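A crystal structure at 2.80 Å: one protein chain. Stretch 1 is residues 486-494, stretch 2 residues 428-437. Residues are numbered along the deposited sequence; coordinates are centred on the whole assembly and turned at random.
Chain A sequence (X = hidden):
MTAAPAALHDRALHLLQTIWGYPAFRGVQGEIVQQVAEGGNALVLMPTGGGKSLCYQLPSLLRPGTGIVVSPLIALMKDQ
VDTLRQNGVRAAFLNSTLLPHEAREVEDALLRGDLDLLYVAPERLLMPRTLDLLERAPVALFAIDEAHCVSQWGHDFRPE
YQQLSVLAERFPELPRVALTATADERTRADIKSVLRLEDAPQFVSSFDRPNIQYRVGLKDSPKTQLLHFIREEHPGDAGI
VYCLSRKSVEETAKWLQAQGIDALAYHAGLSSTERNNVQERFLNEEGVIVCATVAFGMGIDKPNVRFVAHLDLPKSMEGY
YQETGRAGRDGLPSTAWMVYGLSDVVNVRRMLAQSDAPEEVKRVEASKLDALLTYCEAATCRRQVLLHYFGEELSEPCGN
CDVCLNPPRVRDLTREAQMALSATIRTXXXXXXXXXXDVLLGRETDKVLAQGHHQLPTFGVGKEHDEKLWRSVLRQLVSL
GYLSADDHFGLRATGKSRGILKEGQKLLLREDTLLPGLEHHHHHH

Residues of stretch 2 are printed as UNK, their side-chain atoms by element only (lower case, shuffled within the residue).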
# COMPACT_ATOMS: atom_id res chain seq x y z
N ASP A 486 -14.64 12.30 -1.53
CA ASP A 486 -15.66 11.50 -2.21
C ASP A 486 -17.08 11.41 -1.60
O ASP A 486 -17.86 10.50 -1.94
CB ASP A 486 -15.06 10.12 -2.48
CG ASP A 486 -13.85 10.19 -3.44
OD1 ASP A 486 -14.05 10.52 -4.65
OD2 ASP A 486 -12.70 9.98 -2.97
N ASP A 487 -17.42 12.36 -0.74
CA ASP A 487 -18.70 13.03 -0.86
C ASP A 487 -18.68 13.48 -2.32
O ASP A 487 -17.62 13.79 -2.87
CB ASP A 487 -18.82 14.21 0.09
CG ASP A 487 -20.19 14.83 0.08
OD1 ASP A 487 -20.78 14.94 -1.01
OD2 ASP A 487 -20.69 15.23 1.15
N HIS A 488 -19.82 13.51 -2.98
CA HIS A 488 -19.74 13.78 -4.41
C HIS A 488 -19.52 15.25 -4.76
O HIS A 488 -20.42 16.06 -5.02
CB HIS A 488 -20.91 13.10 -5.07
CG HIS A 488 -20.77 11.62 -4.91
ND1 HIS A 488 -19.54 11.03 -4.70
CD2 HIS A 488 -21.68 10.61 -4.83
CE1 HIS A 488 -19.69 9.73 -4.54
NE2 HIS A 488 -20.98 9.45 -4.62
N PHE A 489 -18.21 15.50 -4.68
CA PHE A 489 -17.48 16.75 -4.87
C PHE A 489 -17.59 17.68 -3.68
O PHE A 489 -16.97 18.74 -3.68
CB PHE A 489 -18.00 17.44 -6.14
CG PHE A 489 -17.93 16.56 -7.33
CD1 PHE A 489 -16.77 15.82 -7.59
CD2 PHE A 489 -19.04 16.37 -8.13
CE1 PHE A 489 -16.70 14.96 -8.65
CE2 PHE A 489 -18.96 15.50 -9.21
CZ PHE A 489 -17.79 14.80 -9.46
N GLY A 490 -18.24 17.21 -2.62
CA GLY A 490 -18.23 17.96 -1.37
C GLY A 490 -17.00 17.62 -0.56
O GLY A 490 -16.58 16.47 -0.47
N LEU A 491 -16.42 18.63 0.06
CA LEU A 491 -15.15 18.44 0.74
C LEU A 491 -15.35 18.49 2.26
O LEU A 491 -15.94 19.45 2.77
CB LEU A 491 -14.14 19.49 0.27
CG LEU A 491 -13.92 19.43 -1.24
CD1 LEU A 491 -13.11 20.59 -1.73
CD2 LEU A 491 -13.21 18.14 -1.56
N ARG A 492 -14.87 17.45 2.95
CA ARG A 492 -14.97 17.29 4.39
C ARG A 492 -13.61 17.54 5.02
O ARG A 492 -12.60 16.95 4.57
CB ARG A 492 -15.40 15.86 4.75
CG ARG A 492 -16.69 15.34 4.12
CD ARG A 492 -16.96 13.88 4.56
NE ARG A 492 -18.33 13.40 4.27
CZ ARG A 492 -19.39 13.62 5.04
NH1 ARG A 492 -19.27 14.30 6.18
NH2 ARG A 492 -20.57 13.13 4.68
N ALA A 493 -13.55 18.33 6.08
CA ALA A 493 -12.30 18.43 6.84
C ALA A 493 -12.02 17.13 7.55
O ALA A 493 -12.84 16.66 8.30
CB ALA A 493 -12.35 19.57 7.85
N THR A 494 -10.89 16.52 7.27
CA THR A 494 -10.51 15.28 7.95
C THR A 494 -9.89 15.56 9.33
O THR A 494 -9.67 16.72 9.69
CB THR A 494 -9.49 14.48 7.15
OG1 THR A 494 -8.21 15.10 7.30
CG2 THR A 494 -9.89 14.39 5.68
N UNK A 428 -20.17 23.10 7.12
CA UNK A 428 -20.66 21.74 7.32
C UNK A 428 -20.12 20.66 6.38
O UNK A 428 -20.82 19.67 6.15
N UNK A 429 -18.90 20.82 5.85
CA UNK A 429 -18.21 19.71 5.20
C UNK A 429 -18.99 19.00 4.11
O UNK A 429 -19.05 17.77 4.08
c UNK A 429 -16.92 19.27 7.29
o UNK A 429 -15.76 19.51 7.01
n UNK A 429 -17.45 19.52 8.49
c UNK A 429 -17.82 18.69 6.25
N UNK A 430 -19.58 19.78 3.21
CA UNK A 430 -20.53 19.22 2.26
C UNK A 430 -20.57 19.95 0.94
O UNK A 430 -21.04 19.40 -0.06
c UNK A 430 -23.49 20.68 4.15
c UNK A 430 -25.55 19.41 4.45
c UNK A 430 -22.33 20.67 3.20
n UNK A 430 -24.59 19.85 3.66
c UNK A 430 -21.91 19.25 2.89
n UNK A 430 -26.52 18.66 3.94
n UNK A 430 -25.50 19.68 5.75
N UNK A 431 -20.06 21.17 0.90
CA UNK A 431 -20.09 21.93 -0.35
C UNK A 431 -18.84 21.62 -1.16
O UNK A 431 -17.89 21.03 -0.62
c UNK A 431 -24.11 24.43 1.50
c UNK A 431 -20.24 23.43 -0.08
c UNK A 431 -23.93 24.32 0.14
c UNK A 431 -21.80 23.89 1.84
c UNK A 431 -22.67 24.01 -0.37
c UNK A 431 -23.05 24.21 2.35
c UNK A 431 -21.59 23.79 0.47
N UNK A 432 -18.90 21.94 -2.45
CA UNK A 432 -17.86 21.59 -3.41
C UNK A 432 -16.84 22.68 -3.54
O UNK A 432 -17.06 23.82 -3.12
N UNK A 433 -15.71 22.34 -4.16
CA UNK A 433 -14.59 23.26 -4.29
C UNK A 433 -15.00 24.63 -4.83
O UNK A 433 -14.54 25.67 -4.34
c UNK A 433 -13.52 22.64 -5.17
N UNK A 434 -15.82 24.63 -5.87
CA UNK A 434 -16.27 25.88 -6.49
C UNK A 434 -17.10 26.73 -5.52
O UNK A 434 -16.88 27.94 -5.39
c UNK A 434 -17.05 25.60 -7.74
N UNK A 435 -18.06 26.09 -4.84
CA UNK A 435 -18.87 26.79 -3.85
C UNK A 435 -18.05 27.40 -2.71
O UNK A 435 -18.19 28.59 -2.40
n UNK A 435 -21.92 27.54 -0.66
c UNK A 435 -22.61 27.80 -1.76
n UNK A 435 -21.99 27.23 -2.78
c UNK A 435 -19.93 25.87 -3.25
c UNK A 435 -20.82 26.78 -0.99
c UNK A 435 -20.87 26.58 -2.33
N UNK A 436 -17.19 26.58 -2.11
CA UNK A 436 -16.26 27.05 -1.09
C UNK A 436 -15.49 28.28 -1.58
O UNK A 436 -15.27 29.26 -0.83
c UNK A 436 -16.53 25.10 1.26
c UNK A 436 -14.77 23.67 0.25
c UNK A 436 -15.29 25.93 -0.74
c UNK A 436 -15.86 24.70 -0.02
N UNK A 437 -15.08 28.23 -2.84
CA UNK A 437 -14.27 29.28 -3.43
C UNK A 437 -15.08 30.57 -3.51
O UNK A 437 -14.53 31.67 -3.38
c UNK A 437 -12.89 29.96 -5.42
o UNK A 437 -13.02 27.65 -4.71
c UNK A 437 -13.75 28.87 -4.82

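Position 428 has no side-chain atoms, so it is Gly428. Its phi of 82° and psi of 28° would jam a CB against the carbonyl O of the preceding residue, a backbone state that calls for glycine, and it makes no contact with stretch 1.

Position 429 carries two carbons, the second bearing one oxygen and one nitrogen. Its CA-to-CB bond points sideways, but the end of the side chain comes nearer to stretch 1, where the side-chain oxygen of 429 lies 2.7 Å from Ala493 N. This is a short carboxamide, so the residue is Asn429. Ala493 N donates a hydrogen bond to Asn429 OD1, nearly straight at 170°. Asn429 CA also lies 3.3 Å from Leu491 O in a CA-H...O contact, and Asn429 O is 3.4 Å from Arg492 CG and sits over one face of the Arg492 guanidinium.

At 430 three carbons lead to a nitrogen and then to a carbon with two further nitrogens. The CA-to-CB bond points away from stretch 1, and the backbone makes the closer approach: Gly490 CA is 3.4 Å from the main-chain O of 430. The side chain ends in a guanidinium, hence Arg430. A CB on Gly490 would fall 2.4 Å from Arg430 O, a clash that the bare glycine avoids.

Position 431 has one carbon followed by a ring of six carbons, with no heteroatom. The CA-to-CB bond points away from stretch 1, while the main-chain O faces it: Leu491 N donates a hydrogen bond to the O of 431 at 2.9 Å, and Gly490 CA approaches the O of 431 at 3.2 Å. It is Phe431, not tyrosine, since no oxygen is attached to the ring.

Position 432 again lacks side-chain atoms. The CA of 432 lies 3.0 Å from Phe489 O, and an ideal CB on 432 would be a tight 3.2 Å from Phe489 O. The residue is Gly432. It occupies the N-cap position, and Gly432 O accepts a bond from the N of 436 at 2.9 Å.

Position 433 has a single carbon; this CB of 433 meets Leu491 CD1 at 4.0 Å, and the residue is Ala433. Position 434, also one carbon, is out of reach of stretch 1 and is Ala434.

At 435 one carbon precedes a five-membered ring of three carbons and two nitrogens. It is buried but does not touch stretch 1. The ring is an imidazole, so this is His435.

Position 436 has four carbons forked at the second. Its CA-to-CB bond points toward stretch 1, and a terminal carbon of 436 lies 4.0 Å from Leu491 CD1. This gives Leu436, the terminal carbon being CD1.

Position 437 has one carbon carrying an oxygen and a carbon, out of reach of stretch 1, so it is Thr437. Thr437 OG1 turns back along the helix to donate to Ala433 O at 2.5 Å.

The contact, burying 401 Å² in all, thus combines two polar anchors with a small apolar patch. The bond from Leu491 N to Phe431 O joins the two backbones, and the Asn429 carboxamide takes the NH of Ala493. Without side chains, Gly490 and Gly432 leave room for the backbones to come close, 4.2 Å between Gly490 CA and Gly432 CA, and Leu491 reaches the start of the helix to pack on Ala433 and Leu436.

Stretch 2 (428-437) GNRFGAAHLT
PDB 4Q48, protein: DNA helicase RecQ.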